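Local coordinates for protein uronate isomerase (Bacillus halodurans C-125, PDB 3HK5) that probably interconverts D-glucuronate and D-fructuronate, an aldose-ketose isomerisation carried out in a zinc-containing active site, at residues T299-E304 with G323-M328; V222-T227 with F255-G260; T23-H28 with S348-H353. All coordinates share one frame; numbering follows the deposited sequence.

How the interactions relate
All three contacts are buried, and all three reach the bound D-arabinaric acid, so they differ in chemistry more than in depth. Interaction 2 is sheet pairing: backbone hydrogen bonds join two parallel strands. Interaction 1 continues that sheet, because strand 296-300 lies next to strand 255-262, but its own two segments meet through aromatic and aliphatic packing and one bridging water. Interaction 3 closes the longest loop of the three and holds the other two within it. It supplies two zinc-binding histidines. Segments 323-328 and 348-353 touch directly, with C324 N hydrogen-bonded to Q352 OE1. Interaction 1 also reaches other subunits, whereas interaction 2 does not.

Interaction 1: T299-E304 with G323-M328. With RAT (D-arabinaric acid), chain C; CO3 (carbonate ion), chain D.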
loop_
_atom_site.group_PDB
_atom_site.type_symbol
_atom_site.label_atom_id
_atom_site.label_comp_id
_atom_site.label_asym_id
_atom_site.label_seq_id
_atom_site.Cartn_x
_atom_site.Cartn_y
_atom_site.Cartn_z
ATOM N N THR A 299 8.019 26.880 0.221
ATOM C CA THR A 299 9.437 26.551 0.349
ATOM C C THR A 299 9.449 25.123 0.899
ATOM O O THR A 299 8.614 24.759 1.743
ATOM C CB THR A 299 10.192 27.496 1.306
ATOM O OG1 THR A 299 11.601 27.394 1.044
ATOM C CG2 THR A 299 9.934 27.125 2.765
ATOM N N MET A 300 10.371 24.302 0.410
ATOM C CA MET A 300 10.431 22.918 0.864
ATOM C C MET A 300 11.791 22.577 1.463
ATOM O O MET A 300 12.819 23.142 1.083
ATOM C CB MET A 300 10.046 21.989 -0.297
ATOM C CG MET A 300 8.610 22.263 -0.796
ATOM S SD MET A 300 8.039 21.213 -2.139
ATOM C CE MET A 300 7.436 19.834 -1.159
ATOM N N LEU A 301 11.780 21.653 2.413
ATOM C CA LEU A 301 12.982 21.253 3.130
ATOM C C LEU A 301 13.880 20.197 2.470
ATOM O O LEU A 301 15.083 20.188 2.695
ATOM C CB LEU A 301 12.583 20.777 4.529
ATOM C CG LEU A 301 13.673 20.662 5.598
ATOM C CD1 LEU A 301 14.362 22.019 5.802
ATOM C CD2 LEU A 301 13.036 20.185 6.897
ATOM N N SER A 302 13.305 19.306 1.669
ATOM C CA SER A 302 14.101 18.264 1.039
ATOM C C SER A 302 14.826 18.699 -0.232
ATOM O O SER A 302 14.247 19.335 -1.114
ATOM C CB SER A 302 13.229 17.048 0.724
ATOM O OG SER A 302 13.993 16.023 0.105
ATOM N N ARG A 303 16.097 18.332 -0.327
ATOM C CA ARG A 303 16.890 18.664 -1.503
ATOM C C ARG A 303 16.252 18.038 -2.749
ATOM O O ARG A 303 16.302 18.604 -3.847
ATOM C CB ARG A 303 18.314 18.129 -1.341
ATOM C CG ARG A 303 19.251 18.552 -2.454
ATOM C CD ARG A 303 20.495 17.688 -2.518
ATOM N NE ARG A 303 21.375 18.134 -3.593
ATOM C CZ ARG A 303 22.389 17.427 -4.085
ATOM N NH1 ARG A 303 22.665 16.220 -3.606
ATOM N NH2 ARG A 303 23.138 17.937 -5.054
ATOM N N GLU A 304 15.637 16.874 -2.565
ATOM C CA GLU A 304 15.005 16.140 -3.664
ATOM C C GLU A 304 13.651 16.687 -4.142
ATOM O O GLU A 304 13.073 16.170 -5.103
ATOM C CB GLU A 304 14.844 14.660 -3.275
ATOM C CG GLU A 304 16.157 13.877 -3.130
ATOM C CD GLU A 304 17.098 14.451 -2.070
ATOM O OE1 GLU A 304 16.659 14.647 -0.915
ATOM O OE2 GLU A 304 18.283 14.695 -2.384
ATOM N N GLY A 323 13.092 31.337 -0.784
ATOM C CA GLY A 323 14.191 30.872 0.032
ATOM C C GLY A 323 14.796 29.494 -0.096
ATOM O O GLY A 323 14.331 28.631 -0.839
ATOM N N CYS A 324 15.890 29.333 0.641
ATOM C CA CYS A 324 16.635 28.090 0.729
ATOM C C CYS A 324 16.525 27.835 2.220
ATOM O O CYS A 324 17.333 28.294 3.029
ATOM C CB CYS A 324 18.073 28.316 0.282
ATOM S SG CYS A 324 18.141 28.874 -1.450
ATOM N N TRP A 325 15.476 27.107 2.558
ATOM C CA TRP A 325 15.099 26.821 3.928
ATOM C C TRP A 325 15.864 25.828 4.789
ATOM O O TRP A 325 16.071 24.673 4.399
ATOM C CB TRP A 325 13.620 26.427 3.918
ATOM C CG TRP A 325 12.991 26.248 5.255
ATOM C CD1 TRP A 325 13.196 27.004 6.370
ATOM C CD2 TRP A 325 11.965 25.309 5.587
ATOM N NE1 TRP A 325 12.351 26.599 7.382
ATOM C CE2 TRP A 325 11.585 25.561 6.927
ATOM C CE3 TRP A 325 11.325 24.279 4.879
ATOM C CZ2 TRP A 325 10.593 24.820 7.576
ATOM C CZ3 TRP A 325 10.343 23.544 5.523
ATOM C CH2 TRP A 325 9.985 23.819 6.863
ATOM N N TRP A 326 16.289 26.311 5.959
ATOM C CA TRP A 326 16.927 25.481 6.980
ATOM C C TRP A 326 18.113 24.621 6.511
ATOM O O TRP A 326 19.242 25.105 6.375
ATOM C CB TRP A 326 15.820 24.591 7.551
ATOM C CG TRP A 326 15.948 24.101 8.953
ATOM C CD1 TRP A 326 17.096 23.894 9.674
ATOM C CD2 TRP A 326 14.874 23.625 9.765
ATOM N NE1 TRP A 326 16.794 23.308 10.886
ATOM C CE2 TRP A 326 15.437 23.134 10.967
ATOM C CE3 TRP A 326 13.481 23.560 9.591
ATOM C CZ2 TRP A 326 14.656 22.586 11.989
ATOM C CZ3 TRP A 326 12.704 23.011 10.612
ATOM C CH2 TRP A 326 13.299 22.531 11.795
ATOM N N PHE A 327 17.854 23.334 6.290
ATOM C CA PHE A 327 18.899 22.417 5.842
ATOM C C PHE A 327 19.310 22.681 4.393
ATOM O O PHE A 327 20.299 22.131 3.918
ATOM C CB PHE A 327 18.443 20.962 6.016
ATOM C CG PHE A 327 18.047 20.621 7.432
ATOM C CD1 PHE A 327 18.915 20.881 8.496
ATOM C CD2 PHE A 327 16.791 20.083 7.707
ATOM C CE1 PHE A 327 18.530 20.614 9.824
ATOM C CE2 PHE A 327 16.398 19.812 9.030
ATOM C CZ PHE A 327 17.272 20.081 10.087
ATOM N N MET A 328 18.541 23.521 3.698
ATOM C CA MET A 328 18.843 23.901 2.315
ATOM C C MET A 328 19.745 25.152 2.334
ATOM O O MET A 328 20.396 25.486 1.340
ATOM C CB MET A 328 17.548 24.257 1.550
ATOM C CG MET A 328 16.569 23.101 1.272
ATOM S SD MET A 328 17.193 21.847 0.129
ATOM C CE MET A 328 18.012 20.826 1.296
HETATM O O1A RAT C . 9.374 25.964 11.116
HETATM C C1 RAT C . 10.142 26.930 10.868
HETATM O O1B RAT C . 9.782 28.095 10.594
HETATM C C2 RAT C . 11.645 26.651 10.901
HETATM O O2 RAT C . 12.326 27.675 10.144
HETATM C C3 RAT C . 12.183 26.614 12.351
HETATM O O3 RAT C . 12.156 27.934 12.917
HETATM C C4 RAT C . 13.634 26.055 12.457
HETATM O O4 RAT C . 13.916 25.648 13.796
HETATM C C5 RAT C . 14.710 27.081 12.032
HETATM O O5A RAT C . 15.433 27.576 12.917
HETATM O O5B RAT C . 14.788 27.349 10.798
HETATM C C CO3 D . 19.430 21.650 13.373
HETATM O O1 CO3 D . 20.119 20.634 12.919
HETATM O O2 CO3 D . 19.972 22.460 14.244
HETATM O O3 CO3 D . 18.223 21.891 12.915
HETATM O O HOH W 1 13.745 25.774 0.741
#
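L301 lays its CD1 methyl over one face of the W325 indole. CD1 sits 4.3 Å from the centroid of the six-membered ring, a CH-pi contact 25° off the ring normal. The same methyl also meets W326 CB at 3.4 Å and F327 CD2 at 3.6 Å, so one branch fills the angle between three aromatic residues. The chi1 of L301 (-164°) puts CG opposite the backbone N and sends the branches toward these rings. T299 CG2 lies on the other side of the W325 plane, off toward the rim, 3.8 Å from W325 CE3.

Further along, M328 folds back at chi2 and chi3. Its CE methyl comes to 3.3 Å from L301 O and also touches the backbone N and CB of R303. The guanidinium of R303 points elsewhere, to E336 of its own chain and E336 of the second subunit.

No direct hydrogen bond joins the two segments. A water joins them instead. It takes the N-H of W325 at 2.8 Å (W325 N to the water O) and donates to T299 OG1 and M300 O. T299 OG1 is hydrogen-bonded to F322 O as well.

The two tryptophans face the active site. W325 NE1 donates to O2 of D-arabinaric acid at 3.0 Å, almost straight at 175°. W326 lays one ring face against C4 of the ligand, while its NE1 donates at 2.9 Å to O3 of a carbonate ion, probably from the crystallisation liquor. The packing is therefore apolar round the rings and polar at the indole N-H groups. This is consistent with W325 presenting a donor to the ligand and W326 offering it a flat apolar face.

Interaction 2: V222-T227 with F255-G260; sequences VSLPPT and FAMMIG. With RAT (D-arabinaric acid), chain C.
S223 and M258 stand side by side on the face of the sheet where the D-arabinaric acid is bound. M258 is extended up to SD and then bends at chi3 (-72°). The bend brings its CE methyl to 3.0 Å from ligand O1B, so short that the exact placing is doubtful. Its side chain also packs against H26 and W325. S223 comes less near, with CB 3.8 Å from ligand O1A. Its hydroxyl is hydrogen-bonded to D172.

The other face is apolar. V222 and L224 share it with M257 and I259, and the ring of F255 reaches V222 from the side of the strand. CG1 of V222 meets that ring obliquely, 3.7 Å from F255 CZ. The CD1 branch of L224 lies between two neighbours of the partner strand, 3.9 Å from I259 CG1 and slightly farther from M257 CB. Residues of helix 172-176 cover V222 and L224, while R236 of helix 235-250 also packs on L224.

Four backbone hydrogen bonds set the register that pairs these residues. V222 N donates to A256 O, M258 N to V222 O, L224 N to M258 O, and G260 N to L224 O. The M258 bond is the straightest, at 169°. The L224 bond is the shortest, with N and M258 O 2.7 Å apart. Beyond the strand end, P226 CG rests 3.5 Å from G260 O. At the backbone angles of G260 a CB would collide with I259 O, which demands glycine.

The two strands run parallel and are joined through helix 235-250. This is the beta-alpha-beta crossover of the distorted beta/alpha barrel expected for the amidohydrolase superfamily, with one strand face turned to the ligand.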
loop_
_atom_site.group_PDB
_atom_site.type_symbol
_atom_site.label_atom_id
_atom_site.label_comp_id
_atom_site.label_asym_id
_atom_site.label_seq_id
_atom_site.Cartn_x
_atom_site.Cartn_y
_atom_site.Cartn_z
ATOM N N VAL A 222 2.309 28.045 7.850
ATOM C CA VAL A 222 2.344 26.769 8.566
ATOM C C VAL A 222 3.497 25.905 8.047
ATOM O O VAL A 222 3.829 25.960 6.857
ATOM C CB VAL A 222 1.026 25.965 8.369
ATOM C CG1 VAL A 222 0.904 25.498 6.913
ATOM C CG2 VAL A 222 1.005 24.749 9.305
ATOM N N SER A 223 4.122 25.134 8.941
ATOM C CA SER A 223 5.185 24.215 8.533
ATOM C C SER A 223 4.481 22.855 8.507
ATOM O O SER A 223 3.683 22.546 9.395
ATOM C CB SER A 223 6.359 24.214 9.524
ATOM O OG SER A 223 5.968 23.735 10.796
ATOM N N LEU A 224 4.771 22.056 7.484
ATOM C CA LEU A 224 4.113 20.767 7.298
ATOM C C LEU A 224 5.073 19.583 7.176
ATOM O O LEU A 224 6.217 19.731 6.760
ATOM C CB LEU A 224 3.218 20.845 6.056
ATOM C CG LEU A 224 2.186 21.977 6.122
ATOM C CD1 LEU A 224 1.672 22.309 4.726
ATOM C CD2 LEU A 224 1.042 21.567 7.055
ATOM N N PRO A 225 4.605 18.381 7.534
ATOM C CA PRO A 225 5.437 17.177 7.466
ATOM C C PRO A 225 5.608 16.644 6.043
ATOM O O PRO A 225 4.904 17.061 5.122
ATOM C CB PRO A 225 4.683 16.199 8.360
ATOM C CG PRO A 225 3.239 16.542 8.047
ATOM C CD PRO A 225 3.255 18.070 8.042
ATOM N N PRO A 226 6.563 15.718 5.851
ATOM C CA PRO A 226 6.830 15.119 4.542
ATOM C C PRO A 226 5.588 14.394 4.013
ATOM O O PRO A 226 5.391 14.274 2.804
ATOM C CB PRO A 226 7.975 14.144 4.834
ATOM C CG PRO A 226 8.694 14.799 5.988
ATOM C CD PRO A 226 7.552 15.269 6.850
ATOM N N THR A 227 4.751 13.922 4.928
ATOM C CA THR A 227 3.542 13.186 4.558
ATOM C C THR A 227 2.347 14.085 4.219
ATOM O O THR A 227 1.237 13.599 4.019
ATOM C CB THR A 227 3.124 12.250 5.706
ATOM O OG1 THR A 227 2.987 13.022 6.905
ATOM C CG2 THR A 227 4.187 11.168 5.942
ATOM N N PHE A 255 -1.129 32.219 1.436
ATOM C CA PHE A 255 -0.916 31.112 2.366
ATOM C C PHE A 255 0.496 30.564 2.153
ATOM O O PHE A 255 0.841 30.104 1.063
ATOM C CB PHE A 255 -1.971 30.030 2.101
ATOM C CG PHE A 255 -1.891 28.837 3.016
ATOM C CD1 PHE A 255 -1.500 28.973 4.346
ATOM C CD2 PHE A 255 -2.291 27.582 2.564
ATOM C CE1 PHE A 255 -1.515 27.873 5.210
ATOM C CE2 PHE A 255 -2.311 26.481 3.416
ATOM C CZ PHE A 255 -1.922 26.627 4.744
ATOM N N ALA A 256 1.315 30.624 3.196
ATOM C CA ALA A 256 2.681 30.125 3.111
ATOM C C ALA A 256 2.765 28.729 3.704
ATOM O O ALA A 256 2.328 28.498 4.828
ATOM C CB ALA A 256 3.631 31.059 3.850
ATOM N N MET A 257 3.330 27.801 2.937
ATOM C CA MET A 257 3.492 26.429 3.377
ATOM C C MET A 257 4.981 26.081 3.345
ATOM O O MET A 257 5.623 26.190 2.307
ATOM C CB MET A 257 2.707 25.475 2.456
ATOM C CG MET A 257 1.189 25.725 2.415
ATOM S SD MET A 257 0.255 24.503 1.443
ATOM C CE MET A 257 0.749 24.974 -0.182
ATOM N N MET A 258 5.526 25.689 4.493
ATOM C CA MET A 258 6.931 25.305 4.603
ATOM C C MET A 258 6.858 23.793 4.839
ATOM O O MET A 258 6.645 23.317 5.957
ATOM C CB MET A 258 7.594 26.059 5.768
ATOM C CG MET A 258 7.322 27.590 5.731
ATOM S SD MET A 258 8.411 28.634 6.747
ATOM C CE MET A 258 7.892 28.267 8.237
ATOM N N ILE A 259 7.029 23.054 3.747
ATOM C CA ILE A 259 6.887 21.603 3.727
ATOM C C ILE A 259 8.151 20.752 3.810
ATOM O O ILE A 259 9.188 21.094 3.233
ATOM C CB ILE A 259 6.115 21.201 2.441
ATOM C CG1 ILE A 259 4.806 21.994 2.359
ATOM C CG2 ILE A 259 5.861 19.685 2.405
ATOM C CD1 ILE A 259 4.157 21.962 0.979
ATOM N N GLY A 260 8.045 19.632 4.526
ATOM C CA GLY A 260 9.160 18.707 4.640
ATOM C C GLY A 260 9.782 18.469 6.004
ATOM O O GLY A 260 10.727 17.674 6.114
HETATM O O1A RAT C . 9.374 25.964 11.116
HETATM C C1 RAT C . 10.142 26.930 10.868
HETATM O O1B RAT C . 9.782 28.095 10.594
HETATM C C2 RAT C . 11.645 26.651 10.901
HETATM O O2 RAT C . 12.326 27.675 10.144
HETATM C C3 RAT C . 12.183 26.614 12.351
HETATM O O3 RAT C . 12.156 27.934 12.917
HETATM C C4 RAT C . 13.634 26.055 12.457
HETATM O O4 RAT C . 13.916 25.648 13.796
HETATM C C5 RAT C . 14.710 27.081 12.032
HETATM O O5A RAT C . 15.433 27.576 12.917
HETATM O O5B RAT C . 14.788 27.349 10.798
#

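Interaction 3: T23-H28 with S348-H353; sequences TDMHTH and SFIPQH. With ZN (zinc ion), chain E; RAT (D-arabinaric acid), chain C.
H26, the first histidine of the His-X-His zinc motif of segment 23-28, lies alongside H353. This is the tight part of the contact. CD2 of H26 is 3.5 Å from CD2 of H353, and the ring planes are turned 58° from each other. H26 O meets the edge of the H353 ring, 3.4 Å from CD2. D24 OD1 adds a close approach to H353 CA, while its OD2 is hydrogen-bonded to S354 and W366. H353 is second shell: its NE2 is hydrogen-bonded to OD2 of D355, whose OD1 binds the zinc ion. With H353 replaced by an alanine, the D355 carboxylate would probably lose its hydrogen-bond mate and a gap would open beside the H26 ring.

Away from the zinc the packing is looser, though still buried. M25 CG is 4.1 Å from I350 CG2, and M25 SD passes H353 CB obliquely. A water fills in between the backbones. It accepts from M25 N at 3.0 Å and sits close to T23 O and Q352 O. H26 carries the contact to the metal, with NE2 2.2 Å from zinc. H28 NE2, ligand O1B and O2, and D355 OD1 complete the zinc site.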
loop_
_atom_site.group_PDB
_atom_site.type_symbol
_atom_site.label_atom_id
_atom_site.label_comp_id
_atom_site.label_asym_id
_atom_site.label_seq_id
_atom_site.Cartn_x
_atom_site.Cartn_y
_atom_site.Cartn_z
ATOM N N THR A 23 14.018 42.968 2.043
ATOM C CA THR A 23 12.796 42.684 2.775
ATOM C C THR A 23 12.978 41.195 3.088
ATOM O O THR A 23 12.977 40.359 2.178
ATOM C CB THR A 23 11.511 42.867 1.931
ATOM O OG1 THR A 23 11.210 44.261 1.784
ATOM C CG2 THR A 23 10.327 42.197 2.630
ATOM N N ASP A 24 13.191 40.884 4.365
ATOM C CA ASP A 24 13.379 39.508 4.828
ATOM C C ASP A 24 11.976 38.956 5.081
ATOM O O ASP A 24 11.401 39.197 6.143
ATOM C CB ASP A 24 14.179 39.523 6.133
ATOM C CG ASP A 24 14.940 38.242 6.359
ATOM O OD1 ASP A 24 14.445 37.178 5.932
ATOM O OD2 ASP A 24 16.027 38.298 6.965
ATOM N N MET A 25 11.430 38.196 4.134
ATOM C CA MET A 25 10.048 37.732 4.284
ATOM C C MET A 25 9.726 36.574 5.221
ATOM O O MET A 25 8.585 36.112 5.279
ATOM C CB MET A 25 9.403 37.521 2.901
ATOM C CG MET A 25 10.208 36.705 1.911
ATOM S SD MET A 25 10.136 34.956 2.248
ATOM C CE MET A 25 8.423 34.643 1.945
ATOM N N HIS A 26 10.721 36.110 5.962
ATOM C CA HIS A 26 10.495 35.080 6.967
ATOM C C HIS A 26 11.642 35.000 7.954
ATOM O O HIS A 26 12.750 34.599 7.599
ATOM C CB HIS A 26 10.266 33.691 6.367
ATOM C CG HIS A 26 10.166 32.616 7.409
ATOM N ND1 HIS A 26 9.255 32.671 8.441
ATOM C CD2 HIS A 26 10.900 31.497 7.617
ATOM C CE1 HIS A 26 9.433 31.636 9.241
ATOM N NE2 HIS A 26 10.425 30.909 8.765
ATOM N N THR A 27 11.361 35.396 9.194
ATOM C CA THR A 27 12.339 35.357 10.282
ATOM C C THR A 27 11.619 34.987 11.576
ATOM O O THR A 27 10.389 34.853 11.609
ATOM C CB THR A 27 13.001 36.727 10.545
ATOM O OG1 THR A 27 12.058 37.579 11.215
ATOM C CG2 THR A 27 13.449 37.389 9.237
ATOM N N HIS A 28 12.404 34.836 12.638
ATOM C CA HIS A 28 11.893 34.526 13.957
ATOM C C HIS A 28 12.389 35.639 14.879
ATOM O O HIS A 28 12.796 35.409 16.025
ATOM C CB HIS A 28 12.399 33.148 14.403
ATOM C CG HIS A 28 11.886 32.027 13.553
ATOM N ND1 HIS A 28 10.649 31.450 13.748
ATOM C CD2 HIS A 28 12.405 31.436 12.450
ATOM C CE1 HIS A 28 10.429 30.555 12.802
ATOM N NE2 HIS A 28 11.479 30.527 12.002
ATOM N N SER A 348 11.204 35.551 -11.583
ATOM C CA SER A 348 9.912 35.442 -10.898
ATOM C C SER A 348 9.885 34.506 -9.694
ATOM O O SER A 348 9.076 33.574 -9.631
ATOM C CB SER A 348 8.803 35.049 -11.889
ATOM O OG SER A 348 9.056 33.800 -12.505
ATOM N N PHE A 349 10.769 34.771 -8.735
ATOM C CA PHE A 349 10.853 33.993 -7.507
ATOM C C PHE A 349 11.601 34.809 -6.454
ATOM O O PHE A 349 12.242 35.814 -6.769
ATOM C CB PHE A 349 11.548 32.638 -7.758
ATOM C CG PHE A 349 13.046 32.729 -7.978
ATOM C CD1 PHE A 349 13.932 32.450 -6.934
ATOM C CD2 PHE A 349 13.566 33.046 -9.233
ATOM C CE1 PHE A 349 15.318 32.478 -7.133
ATOM C CE2 PHE A 349 14.953 33.080 -9.450
ATOM C CZ PHE A 349 15.833 32.794 -8.396
ATOM N N ILE A 350 11.495 34.394 -5.198
ATOM C CA ILE A 350 12.161 35.088 -4.095
ATOM C C ILE A 350 13.277 34.147 -3.680
ATOM O O ILE A 350 13.041 33.154 -2.992
ATOM C CB ILE A 350 11.184 35.312 -2.920
ATOM C CG1 ILE A 350 10.000 36.156 -3.400
ATOM C CG2 ILE A 350 11.909 35.973 -1.747
ATOM C CD1 ILE A 350 8.867 36.251 -2.393
ATOM N N PRO A 351 14.514 34.453 -4.091
ATOM C CA PRO A 351 15.674 33.618 -3.778
ATOM C C PRO A 351 15.999 33.275 -2.327
ATOM O O PRO A 351 16.447 32.159 -2.041
ATOM C CB PRO A 351 16.826 34.343 -4.484
ATOM C CG PRO A 351 16.366 35.780 -4.515
ATOM C CD PRO A 351 14.911 35.647 -4.857
ATOM N N GLN A 352 15.752 34.191 -1.400
ATOM C CA GLN A 352 16.129 33.894 -0.037
ATOM C C GLN A 352 15.402 34.657 1.071
ATOM O O GLN A 352 14.769 35.689 0.832
ATOM C CB GLN A 352 17.641 34.130 0.087
ATOM C CG GLN A 352 18.247 33.749 1.411
ATOM C CD GLN A 352 18.212 32.252 1.649
ATOM O OE1 GLN A 352 17.153 31.623 1.580
ATOM N NE2 GLN A 352 19.373 31.674 1.937
ATOM N N HIS A 353 15.492 34.093 2.276
ATOM C CA HIS A 353 14.960 34.665 3.506
ATOM C C HIS A 353 15.995 34.206 4.541
ATOM O O HIS A 353 16.701 33.231 4.298
ATOM C CB HIS A 353 13.556 34.123 3.841
ATOM C CG HIS A 353 13.529 32.680 4.243
ATOM N ND1 HIS A 353 13.333 31.657 3.339
ATOM C CD2 HIS A 353 13.652 32.092 5.458
ATOM C CE1 HIS A 353 13.336 30.500 3.980
ATOM N NE2 HIS A 353 13.525 30.737 5.268
HETATM ZN ZN ZN E . 11.430 29.607 10.196
HETATM O O1A RAT C . 9.374 25.964 11.116
HETATM C C1 RAT C . 10.142 26.930 10.868
HETATM O O1B RAT C . 9.782 28.095 10.594
HETATM C C2 RAT C . 11.645 26.651 10.901
HETATM O O2 RAT C . 12.326 27.675 10.144
HETATM C C3 RAT C . 12.183 26.614 12.351
HETATM O O3 RAT C . 12.156 27.934 12.917
HETATM C C4 RAT C . 13.634 26.055 12.457
HETATM O O4 RAT C . 13.916 25.648 13.796
HETATM C C5 RAT C . 14.710 27.081 12.032
HETATM O O5A RAT C . 15.433 27.576 12.917
HETATM O O5B RAT C . 14.788 27.349 10.798
HETATM O O HOH W 2 13.191 37.582 1.724
#